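Local structure of NYN domain-containing protein (Vibrio parahaemolyticus, 2QIP) at residues 13-18 with 110-115; 52-57 with 76-81; 140-145 with 154-159. The protein is of unknown function but may act as an RNA-cleaving nuclease with a PIN-like fold. One frame throughout, in Å; residues are numbered along the deposited sequence.

Overall arrangement
From the N terminus, strand 10-17 runs through the middle of a parallel six-stranded sheet. Contact 1 joins it to strand 111-115, closing a loop of 91 residues. Contact 2 is nested within that loop: strands 46-55 and 76-79 pair side by side, connected by helix 61-73, and strand 46-55 in turn hydrogen-bonds to strand 10-17, with Val16 O 2.8 Å from Tyr54 N. Contact 3 follows in series, tying the end of strand 135-140 and the turn after it to the edge strand 155-158 across helix 147-152. Contacts 2 and 3 lie on opposite sides of the chain's centre, about 22 Å apart between centres; both touch the second subunit.

Contact 1: residues 13-18 with 110-115; sequences AILVDV and DRVILV. With EDO (1,2-ethanediol), chain C.
Leu15 and Ile113 sit in a five-bond parallel ladder between 13-18 and 110-115. Ala13 N bonds to Arg111 O, Ile113 N to Ala13 O at 2.7 Å, Leu15 N to Ile113 O, Val115 N to Leu15 O, and Asp17 N to Val115 O at 2.9 Å. Ala13 and Leu15 thus each bond through N and O to the residues flanking their bridge partner, the pattern of parallel pairing. The axes of the two short strand segments make an angle of 15°.

The apolar contacts divide between two faces. On one, the long Leu15 reaches Val112, CD1 to CG1 at 3.8 Å, the side chains crossing at a slant, and packs on Ile98 and Ala102 of helix 95-105. On the other, Val16 and Val115 lie side by side, CG2 to CG2 at 4.0 Å, beneath helix 35-42, where Phe38 touches Val115. Beta-branched valine and isoleucine favour the extended backbone and give apolar cover under the helices that flank both faces of this three-layer alpha/beta/alpha PIN-like fold.

Polar groups gather at the strand ends. Asp17, at the N-cap of helix 18-29, bonds through OD2 to Ser116 OG. Arg111 turns its guanidinium to Glu10 in a salt bridge, whereas Asp110 OD1 accepts from ethanediol O1 at 2.9 Å.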
loop_
_atom_site.group_PDB
_atom_site.type_symbol
_atom_site.label_atom_id
_atom_site.label_comp_id
_atom_site.label_asym_id
_atom_site.label_seq_id
_atom_site.Cartn_x
_atom_site.Cartn_y
_atom_site.Cartn_z
ATOM N N ALA A 13 14.648 11.571 -1.049
ATOM C CA ALA A 13 14.169 10.675 0.005
ATOM C C ALA A 13 14.458 9.266 -0.446
ATOM O O ALA A 13 14.202 8.946 -1.604
ATOM C CB ALA A 13 12.677 10.831 0.200
ATOM N N ILE A 14 14.942 8.430 0.470
ATOM C CA ILE A 14 15.214 7.031 0.137
ATOM C C ILE A 14 14.264 6.161 0.958
ATOM O O ILE A 14 14.109 6.389 2.158
ATOM C CB ILE A 14 16.678 6.647 0.462
ATOM C CG1 ILE A 14 17.670 7.520 -0.312
ATOM C CG2 ILE A 14 16.903 5.152 0.139
ATOM C CD1 ILE A 14 19.097 7.385 0.153
ATOM N N LEU A 15 13.638 5.181 0.300
ATOM C CA LEU A 15 12.807 4.181 0.984
ATOM C C LEU A 15 13.270 2.811 0.514
ATOM O O LEU A 15 13.212 2.521 -0.688
ATOM C CB LEU A 15 11.323 4.342 0.658
ATOM C CG LEU A 15 10.651 5.626 1.171
ATOM C CD1 LEU A 15 10.803 6.791 0.174
ATOM C CD2 LEU A 15 9.179 5.337 1.450
ATOM N N VAL A 16 13.751 1.997 1.456
ATOM C CA VAL A 16 14.209 0.638 1.137
ATOM C C VAL A 16 13.244 -0.428 1.633
ATOM O O VAL A 16 12.938 -0.493 2.817
ATOM C CB VAL A 16 15.611 0.350 1.723
ATOM C CG1 VAL A 16 16.094 -1.015 1.237
ATOM C CG2 VAL A 16 16.607 1.435 1.311
ATOM N N ASP A 17 12.793 -1.262 0.702
ATOM C CA ASP A 17 11.944 -2.405 1.023
ATOM C C ASP A 17 12.941 -3.532 1.367
ATOM O O ASP A 17 13.350 -4.308 0.480
ATOM C CB ASP A 17 11.130 -2.698 -0.241
ATOM C CG ASP A 17 10.098 -3.795 -0.091
ATOM O OD1 ASP A 17 9.988 -4.458 0.956
ATOM O OD2 ASP A 17 9.372 -3.990 -1.096
ATOM N N VAL A 18 13.370 -3.594 2.638
ATOM C CA VAL A 18 14.461 -4.491 3.034
ATOM C C VAL A 18 14.134 -5.946 2.724
ATOM O O VAL A 18 15.004 -6.672 2.255
ATOM C CB VAL A 18 14.808 -4.304 4.545
ATOM C CG1 VAL A 18 15.757 -5.395 5.054
ATOM C CG2 VAL A 18 15.394 -2.900 4.797
ATOM N N ASP A 110 13.048 16.544 -4.291
ATOM C CA ASP A 110 13.047 16.575 -5.748
ATOM C C ASP A 110 12.915 15.192 -6.359
ATOM O O ASP A 110 12.446 15.046 -7.477
ATOM C CB ASP A 110 14.335 17.210 -6.277
ATOM C CG ASP A 110 14.530 18.634 -5.778
ATOM O OD1 ASP A 110 13.597 19.442 -5.954
ATOM O OD2 ASP A 110 15.573 18.934 -5.163
ATOM N N ARG A 111 13.361 14.181 -5.629
ATOM C CA ARG A 111 13.392 12.827 -6.160
ATOM C C ARG A 111 13.201 11.844 -5.012
ATOM O O ARG A 111 13.798 11.995 -3.935
ATOM C CB ARG A 111 14.748 12.567 -6.829
ATOM C CG ARG A 111 14.877 11.161 -7.449
ATOM C CD ARG A 111 16.237 10.940 -8.047
ATOM N NE ARG A 111 16.447 11.843 -9.168
ATOM C CZ ARG A 111 16.148 11.585 -10.445
ATOM N NH1 ARG A 111 15.630 10.416 -10.821
ATOM N NH2 ARG A 111 16.366 12.533 -11.370
ATOM N N VAL A 112 12.325 10.870 -5.254
ATOM C CA VAL A 112 12.134 9.729 -4.345
ATOM C C VAL A 112 12.919 8.558 -4.927
ATOM O O VAL A 112 12.769 8.227 -6.130
ATOM C CB VAL A 112 10.626 9.364 -4.217
ATOM C CG1 VAL A 112 10.442 8.099 -3.368
ATOM C CG2 VAL A 112 9.840 10.534 -3.624
ATOM N N ILE A 113 13.750 7.936 -4.085
ATOM C CA ILE A 113 14.478 6.732 -4.494
ATOM C C ILE A 113 13.865 5.536 -3.775
ATOM O O ILE A 113 13.895 5.473 -2.545
ATOM C CB ILE A 113 15.978 6.856 -4.186
ATOM C CG1 ILE A 113 16.579 8.091 -4.898
ATOM C CG2 ILE A 113 16.714 5.556 -4.536
ATOM C CD1 ILE A 113 18.050 8.343 -4.593
ATOM N N LEU A 114 13.258 4.638 -4.552
ATOM C CA LEU A 114 12.567 3.456 -4.033
ATOM C C LEU A 114 13.409 2.238 -4.352
ATOM O O LEU A 114 13.719 1.993 -5.515
ATOM C CB LEU A 114 11.190 3.314 -4.690
ATOM C CG LEU A 114 10.401 2.063 -4.324
ATOM C CD1 LEU A 114 10.033 2.005 -2.847
ATOM C CD2 LEU A 114 9.158 2.018 -5.210
ATOM N N VAL A 115 13.811 1.515 -3.308
ATOM C CA VAL A 115 14.623 0.314 -3.495
ATOM C C VAL A 115 13.701 -0.884 -3.290
ATOM O O VAL A 115 13.446 -1.308 -2.163
ATOM C CB VAL A 115 15.839 0.294 -2.533
ATOM C CG1 VAL A 115 16.780 -0.851 -2.889
ATOM C CG2 VAL A 115 16.608 1.602 -2.636
HETATM C C1 EDO C . 11.621 20.042 -3.219
HETATM O O1 EDO C . 11.121 19.660 -4.503
HETATM C C2 EDO C . 11.656 21.565 -3.140
HETATM O O2 EDO C . 11.853 21.891 -1.767
#

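Contact 2: residues 52-57 with 76-81; sequences KAYAIA and EVMLKP. With EDO (1,2-ethanediol), chain B.
Met78, modelled as selenomethionine, lies between Tyr54 and Lys52 of the neighbouring strand. Its CB meets Tyr54 CD1 at 3.7 Å. CG, anti to the carbonyl carbon (chi1 -53°), comes over one face of the phenol ring, 4.1 Å from the centroid and offset toward the rim, in a CH-pi contact; it also approaches Lys52 CB. From there the chain bends twice: SE meets Lys52 CD at 3.9 Å, and the terminal CE points away from Glu76. The unbranched, flexible methionine side chain, with selenium here standing in for sulfur, suits this place because it can follow both a flat ring and an aliphatic chain. Trp94 packs on Met78 and meets the Tyr54 ring edge-to-face, while Tyr54 OH bonds to Asp101.

Four backbone bonds carry the pairing: Ala53 N to Glu76 O, Met78 N to Ala53 O at 2.8 Å, Ala55 N to Met78 O, and Lys80 N to Ala55 O. The last is the most bent, 139° at the hydrogen. The two strands belong to a beta-alpha-beta unit whose connecting helix, 61-73, covers Ala55, Val77 and Leu79; Ala53, on the same face, meets Phe75 and Val18. Alanine keeps that face low, and Leu79 CD2 reaches Ala55 CB at 4.1 Å.

Lys52 runs extended beside Glu76, placing CE 3.4 Å from Glu76 OE1. NZ remains 4.1 Å from the same oxygen, beyond a salt bridge, although the opposite charges probably still attract. Past the paired strands a water accepts from Ala57 N and donates to Lys80 O. The Lys80 amine makes a salt bridge with Asp120 of the second subunit, and Pro81 O accepts from ethanediol O2.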
loop_
_atom_site.group_PDB
_atom_site.type_symbol
_atom_site.label_atom_id
_atom_site.label_comp_id
_atom_site.label_asym_id
_atom_site.label_seq_id
_atom_site.Cartn_x
_atom_site.Cartn_y
_atom_site.Cartn_z
ATOM N N LYS A 52 14.820 5.911 4.938
ATOM C CA LYS A 52 14.176 4.920 5.786
ATOM C C LYS A 52 14.312 3.531 5.194
ATOM O O LYS A 52 14.182 3.347 3.982
ATOM C CB LYS A 52 12.698 5.294 5.997
ATOM C CG LYS A 52 12.541 6.442 6.960
ATOM C CD LYS A 52 11.103 6.860 7.185
ATOM C CE LYS A 52 11.104 8.009 8.209
ATOM N NZ LYS A 52 9.749 8.607 8.444
ATOM N N ALA A 53 14.600 2.565 6.066
ATOM C CA ALA A 53 14.740 1.163 5.699
ATOM C C ALA A 53 13.630 0.407 6.402
ATOM O O ALA A 53 13.566 0.397 7.637
ATOM C CB ALA A 53 16.123 0.620 6.115
ATOM N N TYR A 54 12.741 -0.203 5.619
ATOM C CA TYR A 54 11.528 -0.833 6.146
ATOM C C TYR A 54 11.800 -2.317 6.328
ATOM O O TYR A 54 11.927 -3.076 5.350
ATOM C CB TYR A 54 10.375 -0.588 5.158
ATOM C CG TYR A 54 10.050 0.886 5.083
ATOM C CD1 TYR A 54 9.035 1.418 5.863
ATOM C CD2 TYR A 54 10.777 1.754 4.260
ATOM C CE1 TYR A 54 8.732 2.774 5.842
ATOM C CE2 TYR A 54 10.488 3.130 4.235
ATOM C CZ TYR A 54 9.447 3.627 5.017
ATOM O OH TYR A 54 9.151 4.992 5.017
ATOM N N ALA A 55 11.882 -2.732 7.587
ATOM C CA ALA A 55 12.362 -4.078 7.937
ATOM C C ALA A 55 11.397 -4.752 8.903
ATOM O O ALA A 55 10.388 -4.160 9.324
ATOM C CB ALA A 55 13.762 -3.965 8.561
ATOM N N ILE A 56 11.730 -5.991 9.273
ATOM C CA ILE A 56 10.911 -6.781 10.190
ATOM C C ILE A 56 11.623 -6.872 11.537
ATOM O O ILE A 56 12.810 -7.192 11.602
ATOM C CB ILE A 56 10.645 -8.193 9.608
ATOM C CG1 ILE A 56 10.002 -8.075 8.210
ATOM C CG2 ILE A 56 9.778 -9.043 10.554
ATOM C CD1 ILE A 56 8.647 -7.313 8.172
ATOM N N ALA A 57 10.894 -6.578 12.611
ATOM C CA ALA A 57 11.456 -6.688 13.957
ATOM C C ALA A 57 11.871 -8.106 14.289
ATOM O O ALA A 57 11.248 -9.065 13.845
ATOM C CB ALA A 57 10.460 -6.197 14.967
ATOM N N GLU A 76 16.987 5.625 9.056
ATOM C CA GLU A 76 16.050 5.345 10.149
ATOM C C GLU A 76 15.448 3.973 9.829
ATOM O O GLU A 76 14.911 3.772 8.737
ATOM C CB GLU A 76 14.945 6.400 10.267
ATOM C CG GLU A 76 13.948 6.006 11.368
ATOM C CD GLU A 76 12.870 7.029 11.711
ATOM O OE1 GLU A 76 12.861 8.145 11.149
ATOM O OE2 GLU A 76 12.016 6.696 12.581
ATOM N N VAL A 77 15.588 3.015 10.744
ATOM C CA VAL A 77 15.065 1.686 10.527
ATOM C C VAL A 77 13.631 1.647 11.031
ATOM O O VAL A 77 13.364 1.939 12.205
ATOM C CB VAL A 77 15.944 0.604 11.185
ATOM C CG1 VAL A 77 15.244 -0.739 11.163
ATOM C CG2 VAL A 77 17.317 0.522 10.470
HETATM N N MSE A 78 12.716 1.326 10.112
HETATM C CA MSE A 78 11.295 1.260 10.412
HETATM C C MSE A 78 10.930 -0.204 10.564
HETATM O O MSE A 78 10.901 -0.939 9.583
HETATM C CB MSE A 78 10.482 1.885 9.263
HETATM C CG MSE A 78 10.935 3.292 8.880
HETATM SE SE MSE A 78 10.596 4.566 10.297
HETATM C CE MSE A 78 8.656 4.528 10.154
ATOM N N LEU A 79 10.660 -0.641 11.796
ATOM C CA LEU A 79 10.292 -2.046 12.028
ATOM C C LEU A 79 8.776 -2.189 11.949
ATOM O O LEU A 79 8.034 -1.354 12.482
ATOM C CB LEU A 79 10.794 -2.491 13.399
ATOM C CG LEU A 79 12.316 -2.374 13.546
ATOM C CD1 LEU A 79 12.847 -2.676 14.999
ATOM C CD2 LEU A 79 13.034 -3.262 12.506
ATOM N N LYS A 80 8.315 -3.240 11.273
ATOM C CA LYS A 80 6.888 -3.384 11.053
ATOM C C LYS A 80 6.142 -3.608 12.372
ATOM O O LYS A 80 6.542 -4.465 13.170
ATOM C CB LYS A 80 6.594 -4.507 10.062
ATOM C CG LYS A 80 5.154 -4.455 9.609
ATOM C CD LYS A 80 4.854 -5.415 8.505
ATOM C CE LYS A 80 3.422 -5.195 8.021
ATOM N NZ LYS A 80 3.022 -6.270 7.099
ATOM N N PRO A 81 5.076 -2.825 12.620
ATOM C CA PRO A 81 4.275 -3.113 13.810
ATOM C C PRO A 81 3.660 -4.501 13.735
ATOM O O PRO A 81 3.310 -4.972 12.658
ATOM C CB PRO A 81 3.151 -2.069 13.747
ATOM C CG PRO A 81 3.647 -1.000 12.792
ATOM C CD PRO A 81 4.568 -1.665 11.855
HETATM C C1 EDO B . 3.947 -9.365 12.103
HETATM O O1 EDO B . 3.085 -9.222 13.250
HETATM C C2 EDO B . 4.482 -8.003 11.691
HETATM O O2 EDO B . 3.340 -7.252 11.293
HETATM O O HOH W 1 8.135 -6.419 12.333
#

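Contact 3: residues 140-145 with 154-159; sequences GVPRLT and DNFVAI
Gly140 is the hollow into which Phe156 and Ile159 pack. The phenyl ring brings CZ to 3.4 Å from Gly140 O, approaching it obliquely, while Ile159 CD1 lies 3.8 Å from Gly140 CA. With no CB, Gly140 lets Thr145 OG1 and the Phe156 ring both come up against its backbone. Phe156 CG stands anti to its backbone N (chi1 173°), which starts the ring toward this hollow.

Pro142 supplies the next bump. Its CG presses on Ala158 CB at 3.5 Å, tighter than usual van der Waals contact, and also lies at the edge of the Phe156 ring, near its plane. The small methyl of Ala158 allows this close approach, and the rigid pyrrolidine gives it a fixed shape to fit. Thr145 CG2 meets Phe156 CE1 tip to tip at 4.0 Å. Val141 and Ile159 cross at about a right angle, with CG2 of the valine 3.9 Å from CB of the isoleucine; Val141 also packs on Ala28 and Tyr29 of helix 18-29.

Two backbone bonds join the segments, Gly140 N to Val157 O at 3.2 Å and Ile159 N to Gly140 O at 2.8 Å. The second is nearly straight at hydrogen, 178°, but its donor stands 56° above the carbonyl plane. Within 140-145, Val141 O is gripped by Thr145 OG1 and Leu144 N from opposite faces of its plane, bracing the 3-10 turn 142-144. At the dimer contact, Thr145 O accepts from Arg86 of the second subunit. Strand, turn, helix 147-152 and parallel edge strand together form a beta-alpha-beta crossover, here completing one side of the PIN-like sheet.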
loop_
_atom_site.group_PDB
_atom_site.type_symbol
_atom_site.label_atom_id
_atom_site.label_comp_id
_atom_site.label_asym_id
_atom_site.label_seq_id
_atom_site.Cartn_x
_atom_site.Cartn_y
_atom_site.Cartn_z
ATOM N N GLY A 140 16.399 -2.015 -8.330
ATOM C CA GLY A 140 15.820 -3.348 -8.221
ATOM C C GLY A 140 16.701 -4.380 -8.890
ATOM O O GLY A 140 17.475 -4.039 -9.780
ATOM N N VAL A 141 16.581 -5.640 -8.460
ATOM C CA VAL A 141 17.280 -6.753 -9.114
ATOM C C VAL A 141 16.580 -6.962 -10.471
ATOM O O VAL A 141 15.404 -7.308 -10.490
ATOM C CB VAL A 141 17.178 -8.016 -8.257
ATOM C CG1 VAL A 141 17.713 -9.220 -9.022
ATOM C CG2 VAL A 141 17.951 -7.813 -6.966
ATOM N N PRO A 142 17.281 -6.698 -11.598
ATOM C CA PRO A 142 16.552 -6.678 -12.886
ATOM C C PRO A 142 15.729 -7.925 -13.193
ATOM O O PRO A 142 14.573 -7.792 -13.618
ATOM C CB PRO A 142 17.655 -6.466 -13.919
ATOM C CG PRO A 142 18.702 -5.733 -13.176
ATOM C CD PRO A 142 18.703 -6.348 -11.780
ATOM N N ARG A 143 16.282 -9.110 -12.942
ATOM C CA ARG A 143 15.584 -10.340 -13.334
ATOM C C ARG A 143 14.352 -10.628 -12.450
ATOM O O ARG A 143 13.563 -11.527 -12.733
ATOM C CB ARG A 143 16.566 -11.531 -13.438
ATOM C CG ARG A 143 17.094 -12.049 -12.112
ATOM C CD ARG A 143 18.194 -13.130 -12.274
ATOM N NE ARG A 143 19.553 -12.576 -12.362
ATOM C CZ ARG A 143 20.253 -12.455 -13.492
ATOM N NH1 ARG A 143 21.486 -11.951 -13.468
ATOM N NH2 ARG A 143 19.730 -12.840 -14.653
ATOM N N LEU A 144 14.157 -9.822 -11.406
ATOM C CA LEU A 144 13.043 -10.015 -10.475
ATOM C C LEU A 144 12.228 -8.748 -10.262
ATOM O O LEU A 144 11.346 -8.725 -9.405
ATOM C CB LEU A 144 13.551 -10.571 -9.136
ATOM C CG LEU A 144 14.153 -11.991 -9.242
ATOM C CD1 LEU A 144 14.875 -12.387 -7.960
ATOM C CD2 LEU A 144 13.082 -13.024 -9.606
ATOM N N THR A 145 12.520 -7.725 -11.060
ATOM C CA THR A 145 11.813 -6.443 -10.988
ATOM C C THR A 145 10.773 -6.338 -12.088
ATOM O O THR A 145 11.036 -6.660 -13.256
ATOM C CB THR A 145 12.790 -5.262 -11.104
ATOM O OG1 THR A 145 13.661 -5.281 -9.970
ATOM C CG2 THR A 145 12.071 -3.914 -11.120
ATOM N N ASP A 154 11.317 7.328 -13.506
ATOM C CA ASP A 154 12.137 8.212 -14.315
ATOM C C ASP A 154 13.500 7.613 -14.645
ATOM O O ASP A 154 14.011 7.809 -15.745
ATOM C CB ASP A 154 12.255 9.579 -13.649
ATOM C CG ASP A 154 10.910 10.236 -13.519
ATOM O OD1 ASP A 154 10.398 10.745 -14.541
ATOM O OD2 ASP A 154 10.333 10.185 -12.422
ATOM N N ASN A 155 14.088 6.903 -13.686
ATOM C CA ASN A 155 15.375 6.229 -13.864
ATOM C C ASN A 155 15.304 4.915 -13.143
ATOM O O ASN A 155 14.660 4.803 -12.103
ATOM C CB ASN A 155 16.506 7.075 -13.249
ATOM C CG ASN A 155 16.704 8.394 -13.973
ATOM O OD1 ASN A 155 17.562 8.505 -14.885
ATOM N ND2 ASN A 155 15.914 9.400 -13.603
ATOM N N PHE A 156 16.003 3.927 -13.689
ATOM C CA PHE A 156 16.106 2.615 -13.075
ATOM C C PHE A 156 17.581 2.264 -12.926
ATOM O O PHE A 156 18.359 2.423 -13.874
ATOM C CB PHE A 156 15.401 1.535 -13.907
ATOM C CG PHE A 156 15.631 0.129 -13.389
ATOM C CD1 PHE A 156 15.061 -0.282 -12.188
ATOM C CD2 PHE A 156 16.433 -0.776 -14.088
ATOM C CE1 PHE A 156 15.279 -1.559 -11.693
ATOM C CE2 PHE A 156 16.666 -2.074 -13.577
ATOM C CZ PHE A 156 16.073 -2.461 -12.394
ATOM N N VAL A 157 17.963 1.801 -11.740
ATOM C CA VAL A 157 19.339 1.374 -11.509
ATOM C C VAL A 157 19.319 -0.091 -11.077
ATOM O O VAL A 157 18.609 -0.467 -10.124
ATOM C CB VAL A 157 20.034 2.224 -10.423
ATOM C CG1 VAL A 157 21.471 1.696 -10.170
ATOM C CG2 VAL A 157 20.056 3.715 -10.806
ATOM N N ALA A 158 20.089 -0.917 -11.781
ATOM C CA ALA A 158 20.124 -2.342 -11.470
ATOM C C ALA A 158 20.801 -2.642 -10.149
ATOM O O ALA A 158 21.884 -2.136 -9.889
ATOM C CB ALA A 158 20.874 -3.064 -12.552
ATOM N N ILE A 159 20.172 -3.481 -9.319
ATOM C CA ILE A 159 20.883 -4.086 -8.184
ATOM C C ILE A 159 21.551 -5.319 -8.763
ATOM O O ILE A 159 20.897 -6.303 -9.060
ATOM C CB ILE A 159 19.948 -4.462 -7.033
ATOM C CG1 ILE A 159 19.283 -3.200 -6.460
ATOM C CG2 ILE A 159 20.713 -5.247 -5.917
ATOM C CD1 ILE A 159 18.253 -3.514 -5.368
#